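Local structure of RmpA (Streptococcus mutans, 3BJV) at residues M1-N10 with Q76-T84; P56-P67 with F91-A102. The protein probably serves as the cytoplasmic IIA component of an ascorbate-specific phosphotransferase system, relaying phosphate for sugar uptake. All blocks are in the same frame, centred on the assembly; numbering follows the deposited sequence.

Both contacts bear on one mixed sheet, on opposite sides of the chain's centre, with their centres about 18 Å apart. Contact 1 lays helix 3-10 over strand 79-85; it is buried and built almost wholly from apolar side chains round Phe80. Contact 2 pairs strand 63-65 with strand 96-104, so backbone hydrogen bonds carry it, and it is only partly buried: its loops reach the surface and the second subunit. The two meet because strands 79-85 and 96-104 are antiparallel neighbours: Ser81 N lies 3.0 Å from Ala102 O, a probable hydrogen bond, and Phe80 CD2 packs 3.7 Å from Leu101 CD2.

Contact 1 (M1-N10 with Q76-T84); sequences MNLAQAFKEN and QRDAFSLVT
Ala6 and Ala79, whose CA atoms are 5.4 Å apart, mark where the backbones come nearest as helix 3-10 lies against residues 79-82 of the broken strand 79-85; the approach is made by side chains. Phe80 contributes the largest share. With CG anti to its carbonyl carbon (chi1 -59°), its ring stands up toward the helix, where Leu3 CD2 sits over one face, 3.8 Å from the ring centroid and 21° off the normal, a CH-pi contact. Ala6 CB meets the ring edge at Phe80 CD1 (3.6 Å), and Met1 O also lies near the ring plane. The Phe7 ring continues the apolar layer along the strand: its CE1 touches Phe80 CB, and its CZ rests 3.7 Å from Leu82 CB. Farther along the helix, the amide of Asn10 folds back on its own backbone, ND2 donating to Ala6 O at 2.9 Å; Asn10 N reaches the same oxygen from the other face of the carbonyl plane. Asn10 OD1 bonds to Ser36 OG, while ND2 packs 3.5 Å from Ala79 CB. Ile119 of helix 108-123 and Leu142 of helix 138-147 extend this apolar layer, touching Phe80 and Phe7 respectively. The arrangement is that of a helix packed on the central sheet in the three-layer alpha/beta sandwich of this IIA protein.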
loop_
_atom_site.group_PDB
_atom_site.type_symbol
_atom_site.label_atom_id
_atom_site.label_comp_id
_atom_site.label_asym_id
_atom_site.label_seq_id
_atom_site.Cartn_x
_atom_site.Cartn_y
_atom_site.Cartn_z
ATOM N N MET A 1 -5.574 -10.403 -9.766
ATOM C CA MET A 1 -5.268 -9.894 -11.145
ATOM C C MET A 1 -3.860 -9.308 -11.301
ATOM O O MET A 1 -3.376 -8.537 -10.472
ATOM C CB MET A 1 -6.339 -8.887 -11.646
ATOM C CG MET A 1 -7.263 -9.442 -12.720
ATOM S SD MET A 1 -6.312 -9.988 -14.153
ATOM C CE MET A 1 -5.748 -11.667 -13.691
ATOM N N ASN A 2 -3.231 -9.705 -12.398
ATOM C CA ASN A 2 -1.950 -9.211 -12.822
ATOM C C ASN A 2 -2.163 -7.917 -13.658
ATOM O O ASN A 2 -3.125 -7.824 -14.435
ATOM C CB ASN A 2 -1.274 -10.382 -13.552
ATOM C CG ASN A 2 -0.324 -9.962 -14.657
ATOM O OD1 ASN A 2 0.688 -9.248 -14.447
ATOM N ND2 ASN A 2 -0.612 -10.451 -15.853
ATOM N N LEU A 3 -1.322 -6.894 -13.447
ATOM C CA LEU A 3 -1.334 -5.669 -14.260
ATOM C C LEU A 3 -1.419 -5.829 -15.790
ATOM O O LEU A 3 -2.309 -5.271 -16.401
ATOM C CB LEU A 3 -0.109 -4.815 -13.958
ATOM C CG LEU A 3 -0.195 -3.654 -12.990
ATOM C CD1 LEU A 3 1.163 -2.945 -12.861
ATOM C CD2 LEU A 3 -1.294 -2.674 -13.372
ATOM N N ALA A 4 -0.480 -6.547 -16.418
ATOM C CA ALA A 4 -0.506 -6.735 -17.881
ATOM C C ALA A 4 -1.829 -7.273 -18.468
ATOM O O ALA A 4 -2.421 -6.748 -19.449
ATOM C CB ALA A 4 0.633 -7.611 -18.293
ATOM N N GLN A 5 -2.293 -8.332 -17.848
ATOM C CA GLN A 5 -3.490 -8.981 -18.266
ATOM C C GLN A 5 -4.716 -8.120 -18.012
ATOM O O GLN A 5 -5.595 -8.083 -18.858
ATOM C CB GLN A 5 -3.544 -10.352 -17.618
ATOM C CG GLN A 5 -4.890 -10.804 -17.183
ATOM C CD GLN A 5 -5.441 -11.907 -18.052
ATOM O OE1 GLN A 5 -5.527 -13.085 -17.624
ATOM N NE2 GLN A 5 -5.835 -11.542 -19.292
ATOM N N ALA A 6 -4.778 -7.408 -16.874
ATOM C CA ALA A 6 -5.829 -6.404 -16.648
ATOM C C ALA A 6 -5.836 -5.327 -17.747
ATOM O O ALA A 6 -6.884 -5.001 -18.337
ATOM C CB ALA A 6 -5.664 -5.756 -15.269
ATOM N N PHE A 7 -4.666 -4.765 -18.012
ATOM C CA PHE A 7 -4.527 -3.768 -19.061
ATOM C C PHE A 7 -5.035 -4.280 -20.402
ATOM O O PHE A 7 -5.741 -3.582 -21.043
ATOM C CB PHE A 7 -3.071 -3.349 -19.241
ATOM C CG PHE A 7 -2.549 -2.463 -18.167
ATOM C CD1 PHE A 7 -3.412 -1.702 -17.369
ATOM C CD2 PHE A 7 -1.167 -2.345 -17.983
ATOM C CE1 PHE A 7 -2.928 -0.878 -16.407
ATOM C CE2 PHE A 7 -0.646 -1.482 -17.003
ATOM C CZ PHE A 7 -1.542 -0.745 -16.199
ATOM N N LYS A 8 -4.614 -5.475 -20.827
ATOM C CA LYS A 8 -5.046 -6.046 -22.098
ATOM C C LYS A 8 -6.535 -6.328 -22.143
ATOM O O LYS A 8 -7.213 -5.895 -23.061
ATOM C CB LYS A 8 -4.341 -7.371 -22.373
ATOM C CG LYS A 8 -2.852 -7.332 -22.373
ATOM C CD LYS A 8 -2.358 -8.584 -23.110
ATOM C CE LYS A 8 -1.100 -9.219 -22.497
ATOM N NZ LYS A 8 -0.757 -10.511 -23.199
ATOM N N GLU A 9 -7.036 -7.065 -21.153
ATOM C CA GLU A 9 -8.440 -7.443 -21.101
ATOM C C GLU A 9 -9.327 -6.209 -21.030
ATOM O O GLU A 9 -10.421 -6.212 -21.611
ATOM C CB GLU A 9 -8.742 -8.271 -19.859
ATOM C CG GLU A 9 -8.595 -9.754 -19.912
ATOM C CD GLU A 9 -8.831 -10.391 -18.489
ATOM O OE1 GLU A 9 -9.332 -9.684 -17.521
ATOM O OE2 GLU A 9 -8.489 -11.607 -18.348
ATOM N N ASN A 10 -8.920 -5.179 -20.270
ATOM C CA ASN A 10 -9.809 -4.013 -20.102
ATOM C C ASN A 10 -9.628 -2.917 -21.138
ATOM O O ASN A 10 -10.358 -1.932 -21.109
ATOM C CB ASN A 10 -9.707 -3.450 -18.699
ATOM C CG ASN A 10 -10.290 -4.388 -17.679
ATOM O OD1 ASN A 10 -11.482 -4.464 -17.549
ATOM N ND2 ASN A 10 -9.455 -5.112 -16.956
ATOM N N GLN A 76 -17.144 -4.532 -9.662
ATOM C CA GLN A 76 -17.605 -5.841 -10.084
ATOM C C GLN A 76 -16.465 -6.787 -10.126
ATOM O O GLN A 76 -16.587 -7.937 -9.790
ATOM C CB GLN A 76 -18.145 -5.825 -11.511
ATOM C CG GLN A 76 -19.120 -4.688 -11.847
ATOM C CD GLN A 76 -20.521 -5.037 -11.510
ATOM O OE1 GLN A 76 -20.796 -5.587 -10.428
ATOM N NE2 GLN A 76 -21.446 -4.728 -12.423
ATOM N N ARG A 77 -15.339 -6.319 -10.617
ATOM C CA ARG A 77 -14.191 -7.190 -10.646
ATOM C C ARG A 77 -12.886 -6.402 -10.568
ATOM O O ARG A 77 -12.875 -5.181 -10.806
ATOM C CB ARG A 77 -14.248 -8.090 -11.888
ATOM C CG ARG A 77 -14.138 -7.354 -13.168
ATOM C CD ARG A 77 -14.088 -8.356 -14.291
ATOM N NE ARG A 77 -13.338 -7.801 -15.417
ATOM C CZ ARG A 77 -13.924 -7.287 -16.495
ATOM N NH1 ARG A 77 -15.285 -7.283 -16.580
ATOM N NH2 ARG A 77 -13.154 -6.813 -17.485
ATOM N N ASP A 78 -11.818 -7.124 -10.199
ATOM C CA ASP A 78 -10.462 -6.543 -10.002
ATOM C C ASP A 78 -9.914 -6.040 -11.352
ATOM O O ASP A 78 -10.006 -6.725 -12.335
ATOM C CB ASP A 78 -9.508 -7.583 -9.403
ATOM C CG ASP A 78 -9.834 -7.910 -7.998
ATOM O OD1 ASP A 78 -9.853 -7.007 -7.109
ATOM O OD2 ASP A 78 -10.109 -9.088 -7.762
ATOM N N ALA A 79 -9.409 -4.825 -11.416
ATOM C CA ALA A 79 -8.923 -4.297 -12.721
ATOM C C ALA A 79 -8.134 -3.074 -12.460
ATOM O O ALA A 79 -8.216 -2.525 -11.352
ATOM C CB ALA A 79 -10.087 -3.988 -13.673
ATOM N N PHE A 80 -7.374 -2.674 -13.474
ATOM C CA PHE A 80 -6.543 -1.502 -13.455
ATOM C C PHE A 80 -6.692 -0.772 -14.777
ATOM O O PHE A 80 -6.967 -1.399 -15.777
ATOM C CB PHE A 80 -5.061 -1.884 -13.369
ATOM C CG PHE A 80 -4.680 -2.692 -12.176
ATOM C CD1 PHE A 80 -4.635 -4.087 -12.243
ATOM C CD2 PHE A 80 -4.273 -2.065 -10.991
ATOM C CE1 PHE A 80 -4.245 -4.839 -11.140
ATOM C CE2 PHE A 80 -3.840 -2.831 -9.865
ATOM C CZ PHE A 80 -3.816 -4.194 -9.957
ATOM N N SER A 81 -6.460 0.550 -14.770
ATOM C CA SER A 81 -6.176 1.279 -15.988
ATOM C C SER A 81 -4.908 2.164 -15.829
ATOM O O SER A 81 -4.391 2.352 -14.758
ATOM C CB SER A 81 -7.357 2.144 -16.368
ATOM O OG SER A 81 -7.407 3.244 -15.484
ATOM N N LEU A 82 -4.399 2.674 -16.931
ATOM C CA LEU A 82 -3.285 3.559 -16.913
ATOM C C LEU A 82 -3.535 4.617 -17.975
ATOM O O LEU A 82 -3.797 4.304 -19.163
ATOM C CB LEU A 82 -1.989 2.805 -17.172
ATOM C CG LEU A 82 -0.706 3.590 -16.874
ATOM C CD1 LEU A 82 0.311 2.594 -16.440
ATOM C CD2 LEU A 82 -0.216 4.361 -18.104
ATOM N N VAL A 83 -3.455 5.867 -17.522
ATOM C CA VAL A 83 -3.674 7.037 -18.344
ATOM C C VAL A 83 -2.442 7.940 -18.113
ATOM O O VAL A 83 -2.021 8.106 -16.960
ATOM C CB VAL A 83 -4.967 7.768 -17.886
ATOM C CG1 VAL A 83 -4.937 9.276 -18.258
ATOM C CG2 VAL A 83 -6.258 7.082 -18.435
ATOM N N THR A 84 -1.885 8.524 -19.179
ATOM C CA THR A 84 -0.832 9.547 -19.064
ATOM C C THR A 84 -1.365 10.833 -19.673
ATOM O O THR A 84 -2.075 10.795 -20.649
ATOM C CB THR A 84 0.432 9.160 -19.824
ATOM O OG1 THR A 84 0.117 8.927 -21.196
ATOM C CG2 THR A 84 1.102 7.879 -19.221
#

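Contact 2 (P56-P67 with F91-A102); sequences PYYILMPGMAMP and FTDGKEVQVLLA
Gly63 O is gripped by two consecutive backbone amides, Gln98 N at 2.9 Å and Val99 N at 3.1 Å. Val99 N comes nearly along the C=O axis, whereas Gln98 N is tilted 31° from the carbonyl plane. This double acceptance marks a beta bulge: Gly63 pairs with Val97 but Met64 with Val99, as the chain turns a corner at Gln98. Gly63 is also the third residue of a type II turn from Met61 to Met64, closed by Met64 N donating to Met61 O, and has the positive phi (89°) of that position. Beyond the bulge the pairing is regular and parallel: Ala65 N donates to Val99 O, and Leu101 N to Ala65 O at 2.9 Å. Strand 63-65 thus adds to strand 96-104 in the mixed central sheet of the alpha/beta sandwich, and the chain runs on through Pro67 to His68, whose ND1 bonds to Met66 O. Ala65 CB and Leu100 CD2 share one face, and Val97 CG1 reaches Ala65 CB from before the corner; on the other face, Met64 and Val99 pack against helix 128-133. In the loops, Ile59 sends CG1 beside its backbone N (chi1 -62°), carrying CD1 obliquely to Phe91 CG at 3.8 Å, while its CG2 runs alongside the aliphatic part of Lys95, 3.8 Å from CD. The Tyr58 and Phe91 side chains run at about a right angle to each other and touch at ring edges, Tyr58 CE1 lying 3.7 Å from Phe91 CE2; the Tyr58 hydroxyl bonds to Thr51 OG1. Asp93 OD1 accepts from Lys95 N in an Asx turn, and Pro56 CG packs against its carboxylate. Pro62 touches Pro152 of the second subunit, and Lys95 touches Gly156 of that subunit.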
loop_
_atom_site.group_PDB
_atom_site.type_symbol
_atom_site.label_atom_id
_atom_site.label_comp_id
_atom_site.label_asym_id
_atom_site.label_seq_id
_atom_site.Cartn_x
_atom_site.Cartn_y
_atom_site.Cartn_z
ATOM N N PRO A 56 -7.032 14.110 -1.673
ATOM C CA PRO A 56 -6.491 12.965 -2.413
ATOM C C PRO A 56 -5.960 11.970 -1.415
ATOM O O PRO A 56 -5.193 12.332 -0.562
ATOM C CB PRO A 56 -5.300 13.565 -3.193
ATOM C CG PRO A 56 -5.544 15.066 -3.256
ATOM C CD PRO A 56 -6.344 15.384 -1.981
ATOM N N TYR A 57 -6.369 10.725 -1.483
ATOM C CA TYR A 57 -5.820 9.719 -0.570
ATOM C C TYR A 57 -5.018 8.677 -1.389
ATOM O O TYR A 57 -4.871 7.542 -0.962
ATOM C CB TYR A 57 -6.948 9.070 0.304
ATOM C CG TYR A 57 -8.175 8.694 -0.516
ATOM C CD1 TYR A 57 -8.361 7.390 -0.995
ATOM C CD2 TYR A 57 -9.110 9.684 -0.896
ATOM C CE1 TYR A 57 -9.482 7.059 -1.776
ATOM C CE2 TYR A 57 -10.193 9.365 -1.707
ATOM C CZ TYR A 57 -10.368 8.043 -2.140
ATOM O OH TYR A 57 -11.434 7.771 -2.967
ATOM N N TYR A 58 -4.473 9.065 -2.553
ATOM C CA TYR A 58 -3.900 8.050 -3.474
ATOM C C TYR A 58 -2.738 8.549 -4.296
ATOM O O TYR A 58 -2.380 7.993 -5.308
ATOM C CB TYR A 58 -4.996 7.493 -4.371
ATOM C CG TYR A 58 -5.951 8.585 -4.887
ATOM C CD1 TYR A 58 -5.551 9.507 -5.901
ATOM C CD2 TYR A 58 -7.238 8.690 -4.382
ATOM C CE1 TYR A 58 -6.431 10.495 -6.390
ATOM C CE2 TYR A 58 -8.118 9.678 -4.856
ATOM C CZ TYR A 58 -7.722 10.573 -5.846
ATOM O OH TYR A 58 -8.637 11.545 -6.264
ATOM N N ILE A 59 -2.114 9.609 -3.855
ATOM C CA ILE A 59 -0.989 10.132 -4.585
ATOM C C ILE A 59 0.237 9.582 -3.887
ATOM O O ILE A 59 0.792 10.246 -3.024
ATOM C CB ILE A 59 -1.040 11.701 -4.653
ATOM C CG1 ILE A 59 -2.311 12.148 -5.413
ATOM C CG2 ILE A 59 0.202 12.243 -5.336
ATOM C CD1 ILE A 59 -2.599 13.591 -5.449
ATOM N N LEU A 60 0.648 8.365 -4.275
ATOM C CA LEU A 60 1.730 7.637 -3.587
ATOM C C LEU A 60 3.101 8.269 -3.601
ATOM O O LEU A 60 3.835 8.194 -2.612
ATOM C CB LEU A 60 1.882 6.203 -4.095
ATOM C CG LEU A 60 0.994 5.146 -3.433
ATOM C CD1 LEU A 60 1.647 3.795 -3.642
ATOM C CD2 LEU A 60 0.616 5.412 -1.931
ATOM N N MET A 61 3.442 8.860 -4.734
ATOM C CA MET A 61 4.693 9.560 -4.907
ATOM C C MET A 61 4.398 10.669 -5.886
ATOM O O MET A 61 3.404 10.587 -6.595
ATOM C CB MET A 61 5.792 8.614 -5.416
ATOM C CG MET A 61 5.498 7.773 -6.687
ATOM S SD MET A 61 6.957 6.742 -7.238
ATOM C CE MET A 61 7.829 7.830 -8.398
ATOM N N PRO A 62 5.254 11.721 -5.930
ATOM C CA PRO A 62 4.899 12.851 -6.811
ATOM C C PRO A 62 4.893 12.466 -8.286
ATOM O O PRO A 62 5.667 11.611 -8.670
ATOM C CB PRO A 62 5.964 13.917 -6.480
ATOM C CG PRO A 62 6.516 13.495 -5.123
ATOM C CD PRO A 62 6.528 11.974 -5.224
ATOM N N GLY A 63 4.012 13.087 -9.073
ATOM C CA GLY A 63 3.759 12.702 -10.447
ATOM C C GLY A 63 2.663 11.644 -10.663
ATOM O O GLY A 63 2.054 11.598 -11.732
ATOM N N MET A 64 2.394 10.778 -9.699
ATOM C CA MET A 64 1.396 9.744 -9.955
ATOM C C MET A 64 0.205 9.693 -8.937
ATOM O O MET A 64 0.332 10.120 -7.780
ATOM C CB MET A 64 2.079 8.372 -10.123
ATOM C CG MET A 64 2.566 7.712 -8.824
ATOM S SD MET A 64 1.240 7.052 -7.733
ATOM C CE MET A 64 0.935 5.462 -8.502
ATOM N N ALA A 65 -0.935 9.191 -9.398
ATOM C CA ALA A 65 -2.090 8.924 -8.576
ATOM C C ALA A 65 -2.594 7.518 -8.898
ATOM O O ALA A 65 -2.550 7.097 -10.053
ATOM C CB ALA A 65 -3.172 9.950 -8.869
ATOM N N MET A 66 -3.064 6.793 -7.881
ATOM C CA MET A 66 -3.847 5.568 -8.087
ATOM C C MET A 66 -5.297 5.736 -7.622
ATOM O O MET A 66 -5.676 5.205 -6.585
ATOM C CB MET A 66 -3.197 4.346 -7.416
ATOM C CG MET A 66 -2.493 4.686 -6.185
ATOM S SD MET A 66 -1.963 3.246 -5.270
ATOM C CE MET A 66 -3.580 2.679 -4.627
ATOM N N PRO A 67 -6.128 6.461 -8.403
ATOM C CA PRO A 67 -7.500 6.766 -7.961
ATOM C C PRO A 67 -8.323 5.474 -7.721
ATOM O O PRO A 67 -8.271 4.536 -8.546
ATOM C CB PRO A 67 -8.094 7.537 -9.146
ATOM C CG PRO A 67 -6.975 7.818 -10.088
ATOM C CD PRO A 67 -5.855 6.905 -9.781
ATOM N N PHE A 91 -3.796 18.519 -8.074
ATOM C CA PHE A 91 -4.854 18.065 -7.146
ATOM C C PHE A 91 -5.081 19.038 -5.967
ATOM O O PHE A 91 -4.319 19.990 -5.798
ATOM C CB PHE A 91 -4.569 16.637 -6.648
ATOM C CG PHE A 91 -5.056 15.567 -7.589
ATOM C CD1 PHE A 91 -4.450 15.378 -8.838
ATOM C CD2 PHE A 91 -6.153 14.778 -7.254
ATOM C CE1 PHE A 91 -4.926 14.382 -9.730
ATOM C CE2 PHE A 91 -6.620 13.783 -8.117
ATOM C CZ PHE A 91 -6.012 13.584 -9.362
ATOM N N THR A 92 -6.110 18.822 -5.155
ATOM C CA THR A 92 -6.520 19.851 -4.161
ATOM C C THR A 92 -5.470 20.134 -3.074
ATOM O O THR A 92 -5.479 21.233 -2.496
ATOM C CB THR A 92 -7.937 19.604 -3.517
ATOM O OG1 THR A 92 -8.140 18.206 -3.238
ATOM C CG2 THR A 92 -9.037 20.074 -4.432
ATOM N N ASP A 93 -4.564 19.182 -2.824
ATOM C CA ASP A 93 -3.504 19.333 -1.799
ATOM C C ASP A 93 -2.203 19.992 -2.297
ATOM O O ASP A 93 -1.162 19.915 -1.602
ATOM C CB ASP A 93 -3.169 17.968 -1.157
ATOM C CG ASP A 93 -2.831 16.916 -2.183
ATOM O OD1 ASP A 93 -2.799 17.248 -3.398
ATOM O OD2 ASP A 93 -2.597 15.752 -1.792
ATOM N N GLY A 94 -2.271 20.577 -3.503
ATOM C CA GLY A 94 -1.123 21.175 -4.207
ATOM C C GLY A 94 -0.264 20.198 -4.990
ATOM O O GLY A 94 0.764 20.562 -5.530
ATOM N N LYS A 95 -0.660 18.931 -5.039
ATOM C CA LYS A 95 0.189 17.921 -5.676
ATOM C C LYS A 95 -0.056 17.821 -7.186
ATOM O O LYS A 95 -1.198 17.814 -7.665
ATOM C CB LYS A 95 0.030 16.590 -4.969
ATOM C CG LYS A 95 0.800 16.509 -3.664
ATOM C CD LYS A 95 0.566 15.165 -2.923
ATOM C CE LYS A 95 1.889 14.573 -2.334
ATOM N NZ LYS A 95 3.004 14.268 -3.382
ATOM N N GLU A 96 1.032 17.819 -7.943
ATOM C CA GLU A 96 0.950 17.671 -9.398
ATOM C C GLU A 96 0.967 16.208 -9.867
ATOM O O GLU A 96 1.670 15.379 -9.275
ATOM C CB GLU A 96 2.005 18.505 -10.079
ATOM C CG GLU A 96 1.543 19.958 -10.231
ATOM C CD GLU A 96 2.577 20.820 -10.946
ATOM O OE1 GLU A 96 2.313 21.283 -12.097
ATOM O OE2 GLU A 96 3.663 20.998 -10.365
ATOM N N VAL A 97 0.151 15.898 -10.878
ATOM C CA VAL A 97 0.005 14.528 -11.388
ATOM C C VAL A 97 0.049 14.518 -12.869
ATOM O O VAL A 97 -0.597 15.336 -13.510
ATOM C CB VAL A 97 -1.341 13.819 -10.928
ATOM C CG1 VAL A 97 -1.491 12.478 -11.582
ATOM C CG2 VAL A 97 -1.352 13.687 -9.378
ATOM N N GLN A 98 0.816 13.579 -13.410
ATOM C CA GLN A 98 0.845 13.346 -14.838
ATOM C C GLN A 98 0.498 11.915 -15.278
ATOM O O GLN A 98 0.194 11.680 -16.426
ATOM C CB GLN A 98 2.180 13.769 -15.415
ATOM C CG GLN A 98 2.002 14.124 -16.869
ATOM C CD GLN A 98 3.195 14.848 -17.457
ATOM O OE1 GLN A 98 3.149 15.286 -18.612
ATOM N NE2 GLN A 98 4.264 15.006 -16.651
ATOM N N VAL A 99 0.575 10.951 -14.354
ATOM C CA VAL A 99 0.250 9.550 -14.668
ATOM C C VAL A 99 -0.824 9.045 -13.706
ATOM O O VAL A 99 -0.686 9.201 -12.492
ATOM C CB VAL A 99 1.483 8.612 -14.624
ATOM C CG1 VAL A 99 1.133 7.235 -15.164
ATOM C CG2 VAL A 99 2.668 9.211 -15.397
ATOM N N LEU A 100 -1.887 8.442 -14.250
ATOM C CA LEU A 100 -2.955 7.909 -13.404
ATOM C C LEU A 100 -3.169 6.413 -13.628
ATOM O O LEU A 100 -3.380 5.951 -14.750
ATOM C CB LEU A 100 -4.269 8.713 -13.516
ATOM C CG LEU A 100 -4.116 10.194 -13.274
ATOM C CD1 LEU A 100 -4.166 10.926 -14.606
ATOM C CD2 LEU A 100 -5.241 10.665 -12.397
ATOM N N LEU A 101 -3.044 5.662 -12.546
ATOM C CA LEU A 101 -3.291 4.255 -12.570
ATOM C C LEU A 101 -4.486 3.964 -11.627
ATOM O O LEU A 101 -4.319 3.889 -10.405
ATOM C CB LEU A 101 -2.023 3.485 -12.204
ATOM C CG LEU A 101 -1.833 2.082 -12.807
ATOM C CD1 LEU A 101 -0.349 1.641 -12.650
ATOM C CD2 LEU A 101 -2.772 1.080 -12.121
ATOM N N ALA A 102 -5.682 3.887 -12.210
ATOM C CA ALA A 102 -6.903 3.596 -11.466
ATOM C C ALA A 102 -6.959 2.132 -11.106
ATOM O O ALA A 102 -6.518 1.263 -11.842
ATOM C CB ALA A 102 -8.090 3.956 -12.235
#